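Local coordinates for transcriptional regulatory protein RcsB (Salmonella enterica subsp. enterica serovar Typhimurium, PDB 6EO3), which probably acts as the response regulator of the Rcs signalling system, binding regulatory DNA to control transcription of numerous genes, with or without RcsA, at residues A[52-57]-A[82-87]; A[105-110]-A[129-134]. The protein carries 1 engineered substitution. All coordinates share one frame; numbering follows the deposited sequence.

Contact 1 of 2, residues A[52-57]-A[82-87]; sequences VLITDL and SIIVLT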
ATOM      1  N   VAL A  52      20.497   6.295 -21.411  1.00 47.12           N
ATOM      2  CA  VAL A  52      19.437   5.355 -21.077  1.00 44.67           C
ATOM      3  C   VAL A  52      20.001   4.018 -20.635  1.00 42.69           C
ATOM      4  O   VAL A  52      21.005   3.528 -21.159  1.00 42.09           O
ATOM      5  CB  VAL A  52      18.401   5.185 -22.232  1.00 47.49           C
ATOM      6  CG1 VAL A  52      19.072   5.133 -23.585  1.00 46.40           C
ATOM      7  CG2 VAL A  52      17.514   3.949 -22.038  1.00 49.15           C
ATOM      8  N   LEU A  53      19.331   3.457 -19.641  1.00 41.72           N
ATOM      9  CA  LEU A  53      19.610   2.135 -19.121  1.00 41.09           C
ATOM     10  C   LEU A  53      18.445   1.256 -19.496  1.00 41.58           C
ATOM     11  O   LEU A  53      17.299   1.614 -19.263  1.00 44.66           O
ATOM     12  CB  LEU A  53      19.713   2.197 -17.603  1.00 40.88           C
ATOM     13  CG  LEU A  53      19.720   0.910 -16.780  1.00 39.83           C
ATOM     14  CD1 LEU A  53      20.899   0.024 -17.149  1.00 39.17           C
ATOM     15  CD2 LEU A  53      19.771   1.297 -15.305  1.00 40.15           C
ATOM     16  N   ILE A  54      18.742   0.114 -20.091  1.00 42.30           N
ATOM     17  CA  ILE A  54      17.742  -0.895 -20.347  1.00 43.25           C
ATOM     18  C   ILE A  54      18.085  -2.032 -19.397  1.00 43.67           C
ATOM     19  O   ILE A  54      19.110  -2.709 -19.563  1.00 40.61           O
ATOM     20  CB  ILE A  54      17.760  -1.360 -21.816  1.00 45.23           C
ATOM     21  CG1 ILE A  54      17.510  -0.165 -22.739  1.00 47.42           C
ATOM     22  CG2 ILE A  54      16.689  -2.414 -22.061  1.00 45.28           C
ATOM     23  CD1 ILE A  54      17.921  -0.410 -24.173  1.00 49.97           C
ATOM     24  N   THR A  55      17.234  -2.210 -18.389  1.00 42.36           N
ATOM     25  CA  THR A  55      17.488  -3.177 -17.335  1.00 42.10           C
ATOM     26  C   THR A  55      16.323  -4.141 -17.074  1.00 41.52           C
ATOM     27  O   THR A  55      15.146  -3.784 -17.129  1.00 38.57           O
ATOM     28  CB  THR A  55      17.872  -2.501 -15.998  1.00 42.67           C
ATOM     29  OG1 THR A  55      18.163  -3.517 -15.031  1.00 41.89           O
ATOM     30  CG2 THR A  55      16.742  -1.606 -15.459  1.00 43.41           C
ATOM     31  N   ASP A  56      16.707  -5.369 -16.775  1.00 41.30           N
ATOM     32  CA  ASP A  56      15.805  -6.389 -16.332  1.00 42.79           C
ATOM     33  C   ASP A  56      15.334  -6.029 -14.929  1.00 44.89           C
ATOM     34  O   ASP A  56      16.090  -5.496 -14.115  1.00 42.61           O
ATOM     35  CB  ASP A  56      16.534  -7.724 -16.328  1.00 43.99           C
ATOM     36  CG  ASP A  56      15.666  -8.882 -15.883  1.00 46.43           C
ATOM     37  OD1 ASP A  56      14.406  -8.801 -15.952  1.00 44.42           O
ATOM     38  OD2 ASP A  56      16.275  -9.905 -15.485  1.00 51.18           O
ATOM     39  N   LEU A  57      14.066  -6.310 -14.663  1.00 45.24           N
ATOM     40  CA  LEU A  57      13.484  -6.010 -13.381  1.00 46.20           C
ATOM     41  C   LEU A  57      14.060  -6.891 -12.280  1.00 45.92           C
ATOM     42  O   LEU A  57      14.187  -6.449 -11.156  1.00 47.53           O
ATOM     43  CB  LEU A  57      11.965  -6.172 -13.455  1.00 48.77           C
ATOM     44  CG  LEU A  57      11.142  -5.612 -12.285  1.00 49.88           C
ATOM     45  CD1 LEU A  57      11.643  -4.243 -11.823  1.00 48.90           C
ATOM     46  CD2 LEU A  57       9.680  -5.539 -12.708  1.00 49.78           C
ATOM     47  N   SER A  82      17.618   8.089 -18.281  1.00 46.48           N
ATOM     48  CA  SER A  82      16.337   7.561 -18.721  1.00 47.29           C
ATOM     49  C   SER A  82      16.337   6.039 -18.596  1.00 46.54           C
ATOM     50  O   SER A  82      17.275   5.378 -19.036  1.00 48.18           O
ATOM     51  CB  SER A  82      16.074   7.968 -20.161  1.00 47.16           C
ATOM     52  OG  SER A  82      15.794   9.348 -20.224  1.00 48.11           O
ATOM     53  N   ILE A  83      15.284   5.488 -18.001  1.00 44.61           N
ATOM     54  CA  ILE A  83      15.243   4.053 -17.675  1.00 42.02           C
ATOM     55  C   ILE A  83      14.097   3.348 -18.380  1.00 40.35           C
ATOM     56  O   ILE A  83      12.938   3.691 -18.178  1.00 40.13           O
ATOM     57  CB  ILE A  83      15.106   3.823 -16.150  1.00 41.01           C
ATOM     58  CG1 ILE A  83      16.250   4.506 -15.402  1.00 41.17           C
ATOM     59  CG2 ILE A  83      15.121   2.340 -15.823  1.00 40.40           C
ATOM     60  CD1 ILE A  83      16.004   4.673 -13.923  1.00 42.95           C
ATOM     61  N   ILE A  84      14.436   2.358 -19.198  1.00 40.72           N
ATOM     62  CA  ILE A  84      13.448   1.422 -19.742  1.00 40.31           C
ATOM     63  C   ILE A  84      13.558   0.129 -18.964  1.00 39.68           C
ATOM     64  O   ILE A  84      14.577  -0.539 -19.039  1.00 41.05           O
ATOM     65  CB  ILE A  84      13.670   1.130 -21.246  1.00 39.93           C
ATOM     66  CG1 ILE A  84      13.582   2.431 -22.045  1.00 40.45           C
ATOM     67  CG2 ILE A  84      12.650   0.123 -21.777  1.00 37.96           C
ATOM     68  CD1 ILE A  84      14.080   2.295 -23.465  1.00 41.42           C
ATOM     69  N   VAL A  85      12.507  -0.235 -18.230  1.00 41.36           N
ATOM     70  CA  VAL A  85      12.476  -1.523 -17.543  1.00 40.79           C
ATOM     71  C   VAL A  85      12.022  -2.654 -18.481  1.00 41.36           C
ATOM     72  O   VAL A  85      11.017  -2.565 -19.162  1.00 40.28           O
ATOM     73  CB  VAL A  85      11.618  -1.467 -16.268  1.00 41.80           C
ATOM     74  CG1 VAL A  85      11.349  -2.861 -15.720  1.00 41.41           C
ATOM     75  CG2 VAL A  85      12.338  -0.648 -15.216  1.00 42.19           C
ATOM     76  N   LEU A  86      12.793  -3.728 -18.483  1.00 43.16           N
ATOM     77  CA  LEU A  86      12.556  -4.858 -19.345  1.00 44.96           C
ATOM     78  C   LEU A  86      12.169  -6.019 -18.447  1.00 46.62           C
ATOM     79  O   LEU A  86      12.938  -6.414 -17.577  1.00 48.15           O
ATOM     80  CB  LEU A  86      13.830  -5.161 -20.139  1.00 45.34           C
ATOM     81  CG  LEU A  86      13.710  -5.919 -21.459  1.00 49.18           C
ATOM     82  CD1 LEU A  86      12.902  -5.153 -22.492  1.00 50.14           C
ATOM     83  CD2 LEU A  86      15.103  -6.223 -22.007  1.00 50.98           C
ATOM     84  N   THR A  87      10.967  -6.552 -18.622  1.00 45.41           N
ATOM     85  CA  THR A  87      10.508  -7.580 -17.710  1.00 46.54           C
ATOM     86  C   THR A  87       9.782  -8.730 -18.399  1.00 47.19           C
ATOM     87  O   THR A  87       9.105  -8.574 -19.407  1.00 48.60           O
ATOM     88  CB  THR A  87       9.636  -6.997 -16.571  1.00 48.23           C
ATOM     89  OG1 THR A  87       9.308  -8.035 -15.625  1.00 50.32           O
ATOM     90  CG2 THR A  87       8.358  -6.368 -17.115  1.00 49.73           C
TER

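Contact 2 of 2, residues A[105-110]-A[129-134]; sequences GIVLKQ and FTPESV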
ATOM      1  N   GLY A 105      10.088   4.138 -19.614  1.00 52.29           N
ATOM      2  CA  GLY A 105       9.463   3.066 -20.387  1.00 49.28           C
ATOM      3  C   GLY A 105       9.440   1.719 -19.699  1.00 47.44           C
ATOM      4  O   GLY A 105      10.305   1.411 -18.888  1.00 46.39           O
ATOM      5  N   ILE A 106       8.434   0.914 -20.023  1.00 46.52           N
ATOM      6  CA  ILE A 106       8.429  -0.496 -19.639  1.00 44.78           C
ATOM      7  C   ILE A 106       8.094  -1.351 -20.867  1.00 42.40           C
ATOM      8  O   ILE A 106       7.220  -0.989 -21.660  1.00 42.57           O
ATOM      9  CB  ILE A 106       7.459  -0.766 -18.471  1.00 47.78           C
ATOM     10  CG1 ILE A 106       7.742  -2.131 -17.847  1.00 48.38           C
ATOM     11  CG2 ILE A 106       6.014  -0.675 -18.932  1.00 52.85           C
ATOM     12  CD1 ILE A 106       6.945  -2.386 -16.582  1.00 52.16           C
ATOM     13  N   VAL A 107       8.806  -2.468 -21.021  1.00 38.72           N
ATOM     14  CA  VAL A 107       8.693  -3.319 -22.205  1.00 37.75           C
ATOM     15  C   VAL A 107       8.722  -4.792 -21.794  1.00 37.97           C
ATOM     16  O   VAL A 107       9.541  -5.208 -20.969  1.00 38.62           O
ATOM     17  CB  VAL A 107       9.837  -3.034 -23.212  1.00 38.01           C
ATOM     18  CG1 VAL A 107       9.820  -4.009 -24.385  1.00 38.55           C
ATOM     19  CG2 VAL A 107       9.762  -1.604 -23.729  1.00 38.07           C
ATOM     20  N   LEU A 108       7.825  -5.583 -22.376  1.00 38.31           N
ATOM     21  CA  LEU A 108       7.798  -7.018 -22.113  1.00 37.92           C
ATOM     22  C   LEU A 108       8.916  -7.654 -22.887  1.00 40.13           C
ATOM     23  O   LEU A 108       9.038  -7.459 -24.104  1.00 41.75           O
ATOM     24  CB  LEU A 108       6.457  -7.635 -22.501  1.00 38.42           C
ATOM     25  CG  LEU A 108       5.304  -7.204 -21.598  1.00 37.86           C
ATOM     26  CD1 LEU A 108       4.010  -7.793 -22.113  1.00 40.45           C
ATOM     27  CD2 LEU A 108       5.537  -7.648 -20.162  1.00 38.52           C
ATOM     28  N   LYS A 109       9.736  -8.413 -22.167  1.00 41.99           N
ATOM     29  CA  LYS A 109      10.971  -8.968 -22.714  1.00 43.25           C
ATOM     30  C   LYS A 109      10.686  -9.892 -23.895  1.00 44.09           C
ATOM     31  O   LYS A 109      11.465  -9.950 -24.845  1.00 48.14           O
ATOM     32  CB  LYS A 109      11.738  -9.710 -21.608  1.00 44.90           C
ATOM     33  CG  LYS A 109      13.227  -9.910 -21.875  1.00 47.31           C
ATOM     34  CD  LYS A 109      13.897 -10.753 -20.792  1.00 49.54           C
ATOM     35  CE  LYS A 109      13.893 -10.048 -19.448  1.00 51.29           C
ATOM     36  NZ  LYS A 109      14.800 -10.681 -18.451  1.00 54.02           N
ATOM     37  N   GLN A 110       9.549 -10.579 -23.848  1.00 43.00           N
ATOM     38  CA  GLN A 110       9.126 -11.476 -24.925  1.00 43.67           C
ATOM     39  C   GLN A 110       8.945 -10.752 -26.266  1.00 44.13           C
ATOM     40  O   GLN A 110       8.927 -11.406 -27.320  1.00 44.42           O
ATOM     41  CB  GLN A 110       7.809 -12.178 -24.574  1.00 43.55           C
ATOM     42  CG  GLN A 110       7.826 -13.027 -23.319  1.00 42.35           C
ATOM     43  CD  GLN A 110       7.457 -12.248 -22.069  1.00 41.87           C
ATOM     44  OE1 GLN A 110       7.587 -11.019 -22.013  1.00 40.70           O
ATOM     45  NE2 GLN A 110       7.024 -12.964 -21.042  1.00 41.74           N
ATOM     46  N   PHE A 129       6.958   5.461 -23.099  1.00 75.99           N
ATOM     47  CA  PHE A 129       6.600   4.224 -23.793  1.00 68.23           C
ATOM     48  C   PHE A 129       6.003   3.075 -22.983  1.00 62.75           C
ATOM     49  O   PHE A 129       6.655   2.468 -22.143  1.00 58.78           O
ATOM     50  CB  PHE A 129       7.797   3.696 -24.566  1.00 65.32           C
ATOM     51  CG  PHE A 129       7.427   2.701 -25.614  1.00 60.84           C
ATOM     52  CD1 PHE A 129       6.667   3.092 -26.702  1.00 61.55           C
ATOM     53  CD2 PHE A 129       7.829   1.385 -25.517  1.00 59.69           C
ATOM     54  CE1 PHE A 129       6.311   2.190 -27.680  1.00 61.80           C
ATOM     55  CE2 PHE A 129       7.484   0.472 -26.495  1.00 64.32           C
ATOM     56  CZ  PHE A 129       6.718   0.876 -27.580  1.00 63.89           C
ATOM     57  N   THR A 130       4.751   2.783 -23.300  1.00 61.26           N
ATOM     58  CA  THR A 130       4.123   1.522 -22.987  1.00 62.74           C
ATOM     59  C   THR A 130       3.694   0.988 -24.350  1.00 63.69           C
ATOM     60  O   THR A 130       2.862   1.609 -25.009  1.00 66.55           O
ATOM     61  CB  THR A 130       2.895   1.714 -22.069  1.00 66.27           C
ATOM     62  OG1 THR A 130       1.825   2.330 -22.799  1.00 67.57           O
ATOM     63  CG2 THR A 130       3.236   2.597 -20.875  1.00 65.51           C
ATOM     64  N   PRO A 131       4.290  -0.127 -24.813  1.00 65.33           N
ATOM     65  CA  PRO A 131       3.840  -0.668 -26.099  1.00 62.51           C
ATOM     66  C   PRO A 131       2.470  -1.314 -25.979  1.00 61.39           C
ATOM     67  O   PRO A 131       1.977  -1.505 -24.856  1.00 62.09           O
ATOM     68  CB  PRO A 131       4.890  -1.733 -26.425  1.00 65.48           C
ATOM     69  CG  PRO A 131       5.460  -2.134 -25.107  1.00 64.63           C
ATOM     70  CD  PRO A 131       5.365  -0.938 -24.209  1.00 63.69           C
ATOM     71  N   GLU A 132       1.885  -1.663 -27.126  1.00 58.73           N
ATOM     72  CA  GLU A 132       0.550  -2.282 -27.193  1.00 56.95           C
ATOM     73  C   GLU A 132       0.388  -3.418 -26.176  1.00 53.38           C
ATOM     74  O   GLU A 132      -0.573  -3.453 -25.416  1.00 51.99           O
ATOM     75  CB  GLU A 132       0.281  -2.796 -28.602  1.00 56.11           C
ATOM     76  N   SER A 133       1.356  -4.329 -26.181  1.00 65.75           N
ATOM     77  CA  SER A 133       1.417  -5.475 -25.266  1.00 64.45           C
ATOM     78  C   SER A 133       1.153  -5.091 -23.804  1.00 62.05           C
ATOM     79  O   SER A 133       0.442  -5.781 -23.079  1.00 58.13           O
ATOM     80  CB  SER A 133       2.815  -6.108 -25.359  1.00 65.85           C
ATOM     81  OG  SER A 133       3.562  -5.567 -26.448  1.00 65.37           O
ATOM     82  N   VAL A 134       1.754  -3.980 -23.393  1.00 62.24           N
ATOM     83  CA  VAL A 134       1.704  -3.509 -22.015  1.00 60.40           C
ATOM     84  C   VAL A 134       0.427  -2.723 -21.715  1.00 61.81           C
ATOM     85  O   VAL A 134      -0.222  -2.945 -20.689  1.00 61.45           O
ATOM     86  CB  VAL A 134       2.938  -2.633 -21.697  1.00 58.21           C
ATOM     87  CG1 VAL A 134       2.812  -1.972 -20.332  1.00 57.78           C
ATOM     88  CG2 VAL A 134       4.203  -3.464 -21.760  1.00 57.15           C
TER

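Contact 1 of 2, residues A[52-57]-A[82-87]
In the parallel sheet of the receiver domain, strands 52-56 and 82-87 are the two ends of a beta-alpha-beta unit whose crossover is helix 68-77. They run side by side in strict register, Val52 next to Ser82 and Asp56 next to Leu86. Five backbone hydrogen bonds join them, from Leu53 N to Ser82 O (2.9 Å) up to Leu57 N to Leu86 O (3.1 Å); the shortest is Leu86 N to Thr55 O (2.7 Å). On one face Val52 CG2, anti to its own nitrogen, meets Ile84 CD1 at 4.1 Å, and further along Ile54 CG2 lies 4.1 Å from Leu86 CD2; helix 112-125 packs over Ile84 and Leu86. On the Thr55 and Val85 face, which helix 68-77 covers through Ile71, Val85 CG1 also meets Leu57 CB at 4.1 Å; Leu57, just past the strand, lies side by side with Thr87. Beyond the C-terminal end of its strand the Asp56 carboxylate leans toward the neighbouring strand, OD1 coming within 3.2 Å of Leu86 O, an acceptor that offers it no hydrogen. OD1 is instead paired with Lys109. Asp56, the predicted phosphorylation site, is unmodified here, and its place at the carboxyl edge of a central parallel strand is that of the phosphoacceptor in CheY-like receiver domains.

Contact 2 of 2, residues A[105-110]-A[129-134]
Ile106 N donates to Phe129 O over 3.2 Å, almost straight in line with the carbonyl, and this is the one hydrogen bond between segments 105-110 and 129-134. The same oxygen also receives a CA-H...O contact from Gly105 CA at 3.4 Å, so two neighbouring residues of the strand meet one carbonyl. Gly105 and Phe129 thereby form a single bridge, after which the second segment leaves the strand and turns into helix 132-139.

Pro131 stands at the N-cap of that helix, and its O accepts Val134 N in the first turn. Its CD comes to 3.2 Å from Ile106 O, setting that methylene against a carbonyl of the strand. Strand 105-108 is an outermost strand of the receiver domain's five-stranded parallel sheet, with strand 82-87 on its inner side; the contact thus joins the sheet border to the chain that follows helix 112-125.

Apolar packing takes place on both sides of the strand. In Ile106, with CG1 anti to the backbone N (chi1 -165°), CG2 falls between N and the carbonyl carbon and reaches Val134 CG1 at 3.7 Å, the two side chains crossing at about a right angle. Leu108 joins them from further along, its CG 3.9 Å from Val134 CG2 and its CD1 3.8 Å from Ser133 CB. Ser133 OG itself is hydrogen-bonded to Asp115 of helix 112-125. Val107 points to the other side of the strand, where its CG2 meets the Phe129 ring at the edge, in plane, 4.0 Å from CD2. Over one face of that ring sits Pro131 N, 3.6 Å above the plane and offset toward the rim, while Lys118 and Ala119 of helix 112-125 also touch Phe129.

Overall arrangement
Strand 82-87 belongs to contact 1 and strand 105-108 to contact 2, and the two are neighbours in one sheet: Val85 N probably bonds to Gly105 O, and Lys109 N to Thr87 O, each at 2.8 Å. Contact 1 lies in the buried interior and relies on a regular ladder of backbone bonds with branched aliphatic side chains on both faces. Contact 2, at the sheet border and only partly buried, has a single backbone hydrogen bond and for the rest packs aliphatic side chains, a proline and an aromatic edge against one another at the start of a helix. Lys109, which makes no contact with 129-134, also bridges to Asp10, so the 105-110 segment reaches the predicted phosphorylation site of contact 1.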